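Local coordinates for protein putative rRNA methyltransferase (Sorangium cellulosum, PDB 4RX1) that probably transfers a methyl group from S-adenosylmethionine to 16S ribosomal RNA, at residues H24-I29 and H46-C51; A98-L103 and E134-L139; G175-T180 and E212-S217. All coordinates share one frame; numbering follows the deposited sequence.

Interaction 1. Residues H24-I29 and H46-C51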
loop_
_atom_site.group_PDB
_atom_site.type_symbol
_atom_site.label_atom_id
_atom_site.label_comp_id
_atom_site.label_asym_id
_atom_site.label_seq_id
_atom_site.Cartn_x
_atom_site.Cartn_y
_atom_site.Cartn_z
ATOM N N HIS A 24 13.518 -4.675 14.429
ATOM C CA HIS A 24 12.648 -3.583 14.027
ATOM C C HIS A 24 11.349 -3.604 14.825
ATOM O O HIS A 24 10.684 -4.631 14.945
ATOM C CB HIS A 24 12.401 -3.632 12.513
ATOM C CG HIS A 24 13.657 -3.547 11.699
ATOM N ND1 HIS A 24 14.404 -4.656 11.352
ATOM C CD2 HIS A 24 14.297 -2.483 11.150
ATOM C CE1 HIS A 24 15.449 -4.278 10.640
ATOM N NE2 HIS A 24 15.410 -2.969 10.503
ATOM N N ALA A 25 11.009 -2.455 15.392
ATOM C CA ALA A 25 9.801 -2.324 16.187
ATOM C C ALA A 25 8.551 -2.345 15.303
ATOM O O ALA A 25 7.525 -2.908 15.684
ATOM C CB ALA A 25 9.850 -1.055 17.017
ATOM N N ARG A 26 8.624 -1.686 14.147
ATOM C CA ARG A 26 7.466 -1.605 13.260
ATOM C C ARG A 26 7.689 -2.171 11.859
ATOM O O ARG A 26 8.828 -2.299 11.392
ATOM C CB ARG A 26 6.985 -0.154 13.169
ATOM C CG ARG A 26 6.617 0.426 14.525
ATOM C CD ARG A 26 6.115 1.846 14.432
ATOM N NE ARG A 26 5.075 2.018 13.422
ATOM C CZ ARG A 26 3.769 2.007 13.694
ATOM N NH1 ARG A 26 3.345 1.780 14.940
ATOM N NH2 ARG A 26 2.889 2.188 12.715
ATOM N N VAL A 27 6.587 -2.494 11.188
ATOM C CA VAL A 27 6.643 -2.958 9.815
ATOM C C VAL A 27 5.686 -2.155 8.948
ATOM O O VAL A 27 4.499 -2.031 9.268
ATOM C CB VAL A 27 6.283 -4.463 9.702
ATOM C CG1 VAL A 27 6.075 -4.859 8.240
ATOM C CG2 VAL A 27 7.339 -5.337 10.377
ATOM N N LEU A 28 6.204 -1.643 7.832
ATOM C CA LEU A 28 5.395 -0.929 6.853
ATOM C C LEU A 28 5.365 -1.710 5.538
ATOM O O LEU A 28 6.397 -2.199 5.053
ATOM C CB LEU A 28 5.937 0.491 6.610
ATOM C CG LEU A 28 5.451 1.160 5.302
ATOM C CD1 LEU A 28 3.973 1.594 5.390
ATOM C CD2 LEU A 28 6.353 2.333 4.849
ATOM N N ILE A 29 4.181 -1.826 4.952
ATOM C CA ILE A 29 4.071 -2.457 3.647
ATOM C C ILE A 29 3.358 -1.538 2.662
ATOM O O ILE A 29 2.252 -1.070 2.936
ATOM C CB ILE A 29 3.370 -3.821 3.745
ATOM C CG1 ILE A 29 4.163 -4.739 4.683
ATOM C CG2 ILE A 29 3.226 -4.447 2.365
ATOM C CD1 ILE A 29 3.459 -6.046 5.027
ATOM N N HIS A 46 12.442 6.375 9.021
ATOM C CA HIS A 46 12.089 5.497 10.131
ATOM C C HIS A 46 12.963 4.262 10.206
ATOM O O HIS A 46 12.562 3.202 9.716
ATOM C CB HIS A 46 10.632 5.069 9.997
ATOM C CG HIS A 46 9.693 6.212 9.818
ATOM N ND1 HIS A 46 9.321 7.042 10.861
ATOM C CD2 HIS A 46 9.087 6.705 8.713
ATOM C CE1 HIS A 46 8.498 7.966 10.409
ATOM N NE2 HIS A 46 8.338 7.783 9.108
ATOM N N PRO A 47 14.157 4.392 10.827
ATOM C CA PRO A 47 15.128 3.294 10.988
ATOM C C PRO A 47 14.540 2.191 11.850
ATOM O O PRO A 47 15.040 1.073 11.821
ATOM C CB PRO A 47 16.293 3.942 11.763
ATOM C CG PRO A 47 16.108 5.415 11.618
ATOM C CD PRO A 47 14.612 5.627 11.499
ATOM N N ASP A 48 13.514 2.530 12.627
ATOM C CA ASP A 48 12.856 1.592 13.530
ATOM C C ASP A 48 11.910 0.687 12.745
ATOM O O ASP A 48 11.423 -0.323 13.261
ATOM C CB ASP A 48 12.044 2.367 14.578
ATOM C CG ASP A 48 10.987 3.291 13.940
ATOM O OD1 ASP A 48 11.080 3.566 12.729
ATOM O OD2 ASP A 48 10.052 3.723 14.648
ATOM N N THR A 49 11.644 1.063 11.496
ATOM C CA THR A 49 10.612 0.397 10.716
ATOM C C THR A 49 11.178 -0.377 9.530
ATOM O O THR A 49 11.935 0.157 8.720
ATOM C CB THR A 49 9.611 1.428 10.172
ATOM O OG1 THR A 49 9.123 2.225 11.251
ATOM C CG2 THR A 49 8.447 0.737 9.467
ATOM N N TYR A 50 10.769 -1.629 9.406
ATOM C CA TYR A 50 11.146 -2.413 8.250
ATOM C C TYR A 50 10.113 -2.140 7.175
ATOM O O TYR A 50 8.910 -2.342 7.395
ATOM C CB TYR A 50 11.212 -3.899 8.598
ATOM C CG TYR A 50 11.935 -4.724 7.573
ATOM C CD1 TYR A 50 13.320 -4.695 7.481
ATOM C CD2 TYR A 50 11.227 -5.530 6.681
ATOM C CE1 TYR A 50 13.996 -5.454 6.524
ATOM C CE2 TYR A 50 11.882 -6.298 5.728
ATOM C CZ TYR A 50 13.269 -6.253 5.647
ATOM O OH TYR A 50 13.917 -7.020 4.688
ATOM N N CYS A 51 10.590 -1.658 6.027
ATOM C CA CYS A 51 9.720 -1.090 5.001
ATOM C C CYS A 51 9.727 -1.920 3.734
ATOM O O CYS A 51 10.761 -2.075 3.081
ATOM C CB CYS A 51 10.135 0.348 4.700
ATOM S SG CYS A 51 10.108 1.411 6.182
#
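Tyr50 swings its CG opposite the backbone N (chi1 -165°) while His24 turns its CG away from its own carbonyl carbon (chi1 -59°), and the two rings meet in an edge-to-face pair, the edge of Tyr50 directed at the imidazole face. Their planes stand 60° apart, with Tyr50 CD1 3.8 Å from His24 CE1. Tyr50 CB lies over the same ring, 4.2 Å from the His24 centroid, a CH-pi contact. The imidazole is also held through ND1, which is hydrogen-bonded to Leu21 O in helix 14-21, whose side chains also pack on Tyr50.

Strands 26-31 and 49-55 are the parallel halves of a beta-alpha-beta unit, connected through helix 37-45, the first such unit of the Rossmann-like methyltransferase sheet in chain order. Three backbone bonds set the register: Arg26 N to Asp48 O at 3.2 Å, Tyr50 N to Arg26 O at 2.9 Å and Leu28 N to Tyr50 O at 2.8 Å. On the sheet face turned from the rings, Thr49 places its methyl CG2 3.8 Å from Leu28 CB, and Leu28 CD2 reaches Cys51 SG at 4.1 Å beneath helix 37-45. Thr49 OG1 donates to Asp48 OD1 from above the carboxylate plane, 2.8 Å away.

Interaction 2. Residues A98-L103 and E134-L139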
loop_
_atom_site.group_PDB
_atom_site.type_symbol
_atom_site.label_atom_id
_atom_site.label_comp_id
_atom_site.label_asym_id
_atom_site.label_seq_id
_atom_site.Cartn_x
_atom_site.Cartn_y
_atom_site.Cartn_z
ATOM N N ALA A 98 2.239 -6.270 8.995
ATOM C CA ALA A 98 2.210 -4.810 8.867
ATOM C C ALA A 98 1.504 -4.042 10.013
ATOM O O ALA A 98 0.371 -4.361 10.370
ATOM C CB ALA A 98 1.629 -4.413 7.516
ATOM N N HIS A 99 2.199 -3.053 10.585
ATOM C CA HIS A 99 1.578 -2.052 11.455
ATOM C C HIS A 99 0.840 -1.046 10.589
ATOM O O HIS A 99 -0.255 -0.591 10.937
ATOM C CB HIS A 99 2.623 -1.276 12.277
ATOM C CG HIS A 99 3.297 -2.093 13.327
ATOM N ND1 HIS A 99 4.321 -2.978 13.049
ATOM C CD2 HIS A 99 3.046 -2.218 14.657
ATOM C CE1 HIS A 99 4.694 -3.575 14.165
ATOM N NE2 HIS A 99 3.930 -3.148 15.149
ATOM N N THR A 100 1.463 -0.691 9.467
ATOM C CA THR A 100 0.918 0.281 8.527
ATOM C C THR A 100 0.960 -0.300 7.116
ATOM O O THR A 100 2.013 -0.770 6.651
ATOM C CB THR A 100 1.718 1.608 8.561
ATOM O OG1 THR A 100 1.777 2.091 9.906
ATOM C CG2 THR A 100 1.076 2.681 7.667
ATOM N N LEU A 101 -0.192 -0.288 6.444
ATOM C CA LEU A 101 -0.272 -0.769 5.075
ATOM C C LEU A 101 -0.701 0.414 4.240
ATOM O O LEU A 101 -1.781 0.966 4.463
ATOM C CB LEU A 101 -1.302 -1.892 4.934
ATOM C CG LEU A 101 -1.311 -2.632 3.584
ATOM C CD1 LEU A 101 -1.976 -3.986 3.746
ATOM C CD2 LEU A 101 -1.979 -1.868 2.448
ATOM N N THR A 102 0.116 0.789 3.261
ATOM C CA THR A 102 -0.230 1.933 2.430
ATOM C C THR A 102 -0.588 1.530 1.025
ATOM O O THR A 102 0.050 0.641 0.431
ATOM C CB THR A 102 0.914 2.980 2.335
ATOM O OG1 THR A 102 2.074 2.380 1.728
ATOM C CG2 THR A 102 1.258 3.530 3.709
ATOM N N LEU A 103 -1.599 2.208 0.490
ATOM C CA LEU A 103 -1.886 2.168 -0.941
ATOM C C LEU A 103 -1.893 3.601 -1.435
ATOM O O LEU A 103 -2.791 4.378 -1.104
ATOM C CB LEU A 103 -3.223 1.496 -1.211
ATOM C CG LEU A 103 -3.318 0.087 -0.623
ATOM C CD1 LEU A 103 -4.423 0.029 0.433
ATOM C CD2 LEU A 103 -3.521 -0.951 -1.712
ATOM N N GLU A 134 -2.862 -0.409 10.725
ATOM C CA GLU A 134 -3.623 0.575 9.952
ATOM C C GLU A 134 -3.497 0.403 8.428
ATOM O O GLU A 134 -2.409 0.177 7.907
ATOM C CB GLU A 134 -3.152 1.977 10.368
ATOM C CG GLU A 134 -4.006 3.158 9.925
ATOM C CD GLU A 134 -3.492 4.510 10.465
ATOM O OE1 GLU A 134 -2.337 4.581 10.956
ATOM O OE2 GLU A 134 -4.269 5.495 10.433
ATOM N N LEU A 135 -4.623 0.496 7.725
ATOM C CA LEU A 135 -4.635 0.616 6.268
ATOM C C LEU A 135 -4.817 2.089 5.951
ATOM O O LEU A 135 -5.777 2.705 6.420
ATOM C CB LEU A 135 -5.802 -0.173 5.656
ATOM C CG LEU A 135 -5.932 -0.355 4.125
ATOM C CD1 LEU A 135 -6.984 -1.408 3.792
ATOM C CD2 LEU A 135 -6.328 0.936 3.424
ATOM N N ILE A 136 -3.934 2.624 5.112
ATOM C CA ILE A 136 -3.968 4.027 4.696
ATOM C C ILE A 136 -3.958 4.134 3.166
ATOM O O ILE A 136 -3.013 3.696 2.510
ATOM C CB ILE A 136 -2.754 4.795 5.277
ATOM C CG1 ILE A 136 -2.717 4.635 6.798
ATOM C CG2 ILE A 136 -2.794 6.288 4.922
ATOM C CD1 ILE A 136 -1.605 5.429 7.452
ATOM N N ALA A 137 -5.002 4.731 2.603
ATOM C CA ALA A 137 -5.141 4.802 1.155
ATOM C C ALA A 137 -5.258 6.229 0.701
ATOM O O ALA A 137 -5.986 7.026 1.311
ATOM C CB ALA A 137 -6.345 3.990 0.667
ATOM N N LEU A 138 -4.496 6.554 -0.346
ATOM C CA LEU A 138 -4.552 7.858 -1.001
ATOM C C LEU A 138 -5.230 7.643 -2.344
ATOM O O LEU A 138 -4.673 6.997 -3.232
ATOM C CB LEU A 138 -3.155 8.436 -1.198
ATOM C CG LEU A 138 -2.542 9.176 -0.014
ATOM C CD1 LEU A 138 -1.163 9.768 -0.378
ATOM C CD2 LEU A 138 -3.490 10.267 0.474
ATOM N N LEU A 139 -6.442 8.166 -2.484
ATOM C CA LEU A 139 -7.283 7.790 -3.603
ATOM C C LEU A 139 -7.428 8.946 -4.578
ATOM O O LEU A 139 -7.821 10.043 -4.185
ATOM C CB LEU A 139 -8.644 7.373 -3.074
ATOM C CG LEU A 139 -8.555 6.144 -2.171
ATOM C CD1 LEU A 139 -9.939 5.664 -1.813
ATOM C CD2 LEU A 139 -7.732 5.012 -2.811
#
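Leu103 and Leu135 meet through single methyl groups, Leu103 CD1 lying 3.7 Å from Leu135 CD2, on one face of two adjacent parallel strands in the core of the Rossmann-like methyltransferase sheet. The strand axes, measured over 100-103 and 134-139, run 17° apart and approach to 4.7 Å. Parallel bridges pair Thr100, Leu101, Thr102 and Leu103 with Glu134, Leu135, Ile136 and Ala137 in turn. The leucine contact is therefore diagonal: Leu103 is paired with Ala137, yet its side chain leans back toward Leu135. With CG opposite the carbonyl carbon (chi1 -56°), Leu103 sends CD1 past the small Ala137, whose CB is 4.4 Å away, while Leu110 of helix 108-115 also packs against Leu103.

The other face carries a second diagonal pair. Thr100 CG2 touches Ile136 CD1 at 3.8 Å, methyl against methyl, the two side chains slanting across one another; Ile136 also rests on Leu208 of strand 206-213. Thr102 OG1 is hydrogen-bonded to Asp30 OD1 of the adjacent strand 26-31, and the extended Glu134 chain carries OE2 past strand 206-213 to a salt bridge with Arg179 of strand 176-183.

Between the faces, five N-H to O bonds join the backbones. His99 O accepts from Glu134 N, at the corner where segment 98-103 changes direction, and the donor there is tilted from the carbonyl plane. The next link is straighter at its acceptor: Leu101 N approaches Glu134 O almost end-on at 2.7 Å. Leu101 O then receives Ile136 N, and Ile136 O receives Leu103 N. The last bond of the series, Leu138 N to Leu103 O, spans 2.9 Å with an N-H...O angle of 169°.

Interaction 3. Residues G175-T180 and E212-S217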
loop_
_atom_site.group_PDB
_atom_site.type_symbol
_atom_site.label_atom_id
_atom_site.label_comp_id
_atom_site.label_asym_id
_atom_site.label_seq_id
_atom_site.Cartn_x
_atom_site.Cartn_y
_atom_site.Cartn_z
ATOM N N GLY A 175 -12.777 -7.320 8.119
ATOM C CA GLY A 175 -11.876 -7.270 9.254
ATOM C C GLY A 175 -11.347 -5.874 9.493
ATOM O O GLY A 175 -10.385 -5.699 10.243
ATOM N N PHE A 176 -11.966 -4.883 8.854
ATOM C CA PHE A 176 -11.505 -3.492 8.921
ATOM C C PHE A 176 -12.577 -2.566 9.469
ATOM O O PHE A 176 -13.746 -2.696 9.108
ATOM C CB PHE A 176 -11.124 -2.962 7.535
ATOM C CG PHE A 176 -9.766 -3.384 7.039
ATOM C CD1 PHE A 176 -8.598 -2.968 7.699
ATOM C CD2 PHE A 176 -9.647 -4.108 5.855
ATOM C CE1 PHE A 176 -7.326 -3.317 7.208
ATOM C CE2 PHE A 176 -8.396 -4.462 5.351
ATOM C CZ PHE A 176 -7.229 -4.071 6.023
ATOM N N GLU A 177 -12.181 -1.623 10.322
ATOM C CA GLU A 177 -13.083 -0.557 10.776
ATOM C C GLU A 177 -12.577 0.760 10.220
ATOM O O GLU A 177 -11.445 1.178 10.513
ATOM C CB GLU A 177 -13.168 -0.498 12.306
ATOM C CG GLU A 177 -14.195 0.499 12.818
ATOM C CD GLU A 177 -15.623 0.064 12.484
ATOM O OE1 GLU A 177 -15.891 -1.151 12.576
ATOM O OE2 GLU A 177 -16.468 0.920 12.120
ATOM N N ILE A 178 -13.381 1.400 9.379
ATOM C CA ILE A 178 -12.957 2.652 8.749
ATOM C C ILE A 178 -12.828 3.775 9.768
ATOM O O ILE A 178 -13.769 4.063 10.496
ATOM C CB ILE A 178 -13.927 3.070 7.642
ATOM C CG1 ILE A 178 -13.782 2.125 6.452
ATOM C CG2 ILE A 178 -13.678 4.524 7.219
ATOM C CD1 ILE A 178 -14.831 2.317 5.397
ATOM N N ARG A 179 -11.656 4.394 9.833
ATOM C CA ARG A 179 -11.468 5.539 10.711
ATOM C C ARG A 179 -11.762 6.842 9.990
ATOM O O ARG A 179 -12.753 7.506 10.271
ATOM C CB ARG A 179 -10.046 5.587 11.236
ATOM C CG ARG A 179 -9.549 4.322 11.883
ATOM C CD ARG A 179 -8.519 4.716 12.924
ATOM N NE ARG A 179 -7.723 3.607 13.448
ATOM C CZ ARG A 179 -6.439 3.443 13.158
ATOM N NH1 ARG A 179 -5.844 4.304 12.346
ATOM N NH2 ARG A 179 -5.767 2.426 13.664
ATOM N N THR A 180 -10.919 7.173 9.022
ATOM C CA THR A 180 -10.954 8.479 8.381
ATOM C C THR A 180 -11.439 8.385 6.940
ATOM O O THR A 180 -11.045 7.481 6.195
ATOM C CB THR A 180 -9.531 9.102 8.355
ATOM O OG1 THR A 180 -9.031 9.233 9.692
ATOM C CG2 THR A 180 -9.509 10.456 7.633
ATOM N N GLU A 212 -8.736 0.647 10.558
ATOM C CA GLU A 212 -8.001 -0.127 11.522
ATOM C C GLU A 212 -8.335 -1.598 11.344
ATOM O O GLU A 212 -9.501 -1.955 11.144
ATOM C CB GLU A 212 -8.382 0.333 12.924
ATOM C CG GLU A 212 -7.830 -0.523 14.065
ATOM C CD GLU A 212 -8.144 0.073 15.417
ATOM O OE1 GLU A 212 -8.626 1.227 15.440
ATOM O OE2 GLU A 212 -7.927 -0.612 16.447
ATOM N N ALA A 213 -7.327 -2.463 11.431
ATOM C CA ALA A 213 -7.592 -3.887 11.328
ATOM C C ALA A 213 -8.086 -4.340 12.690
ATOM O O ALA A 213 -7.447 -4.067 13.713
ATOM C CB ALA A 213 -6.344 -4.656 10.942
ATOM N N ILE A 214 -9.194 -5.070 12.696
ATOM C CA ILE A 214 -9.799 -5.485 13.944
ATOM C C ILE A 214 -9.769 -7.001 14.071
ATOM O O ILE A 214 -10.029 -7.725 13.105
ATOM C CB ILE A 214 -11.226 -4.893 14.116
ATOM C CG1 ILE A 214 -12.080 -5.200 12.887
ATOM C CG2 ILE A 214 -11.147 -3.350 14.366
ATOM C CD1 ILE A 214 -13.423 -4.485 12.860
ATOM N N GLY A 215 -9.409 -7.465 15.266
ATOM C CA GLY A 215 -9.365 -8.884 15.583
ATOM C C GLY A 215 -10.100 -9.132 16.883
ATOM O O GLY A 215 -10.791 -8.243 17.375
ATOM N N GLY A 216 -9.949 -10.328 17.443
ATOM C CA GLY A 216 -10.575 -10.676 18.714
ATOM C C GLY A 216 -9.941 -10.017 19.932
ATOM O O GLY A 216 -9.071 -9.161 19.801
ATOM N N SER A 217 -10.373 -10.428 21.121
ATOM C CA SER A 217 -9.917 -9.812 22.367
ATOM C C SER A 217 -10.073 -10.746 23.566
ATOM O O SER A 217 -10.377 -11.930 23.414
ATOM C CB SER A 217 -10.688 -8.520 22.624
ATOM O OG SER A 217 -12.063 -8.801 22.806
#
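Phe176 and Ala213 form a non-hydrogen-bonded pair and Glu177 and Glu212 a hydrogen-bonded one, the antiparallel register of strands 176-183 and 206-213 at one edge of the methyltransferase sheet. The Glu177-Glu212 pair is closed in both directions: Glu177 N gives to Glu212 O in the carbonyl plane, and Glu212 N gives to Glu177 O, each at 2.8 Å. Ahead of them, Gly175 ends helix 160-172 in a Schellman motif, its phi of 103° suited to glycine, and its O receives Ile214 N in a nearly linear bond.

On the Phe176-Ala213 face, the ring brings CE1 to 4.1 Å from Ala213 CB, while Glu212 O lies near the plane at the ring edge. On the opposite face Ile214 CD1 rests 4.0 Å from Glu177 CB. Farther along the strand, Arg179 crosses the extended Glu212 chain; their guanidinium and carboxylate planes are 61° apart, and the stronger polar partner of Arg179 is Glu134, whose OE2 forms a salt bridge with NH1. An alanine in place of Glu212 takes away the carboxylate that Arg179 NE meets and would probably leave the guanidinium, still tied to Glu134, freer to turn on this side. The salt bridge itself is a single N-H...O bond, Arg179 NE to Glu212 OE1 at 3.2 Å, reaching OE1 on the anti side, 30° out of the carboxylate plane, with OE1 in the guanidinium plane.

The three contacts come in series along the chain and belong to one seven-stranded mixed sheet of order 3-2-1-4-5-7-6. Interaction 1 joins 26-31 and 49-55, interaction 2 joins 98-104 and 133-140, and interaction 3 joins the antiparallel 206-213 and 176-183. Centres of interactions 1 and 2 lie about 14 Å apart, bridged where strands 26-31 and 98-104 adjoin: Val27 O meets His99 N at 2.8 Å. Interactions 2 and 3, about 13 Å apart, touch through the Glu134-Arg179 salt bridge and Leu135 against Phe176. Interactions 1 and 3, about 21 Å between centres, do not touch. They trace the sheet from its parallel strands to the reversed 206-213 and the edge strand 176-183, the class I methyltransferase topology.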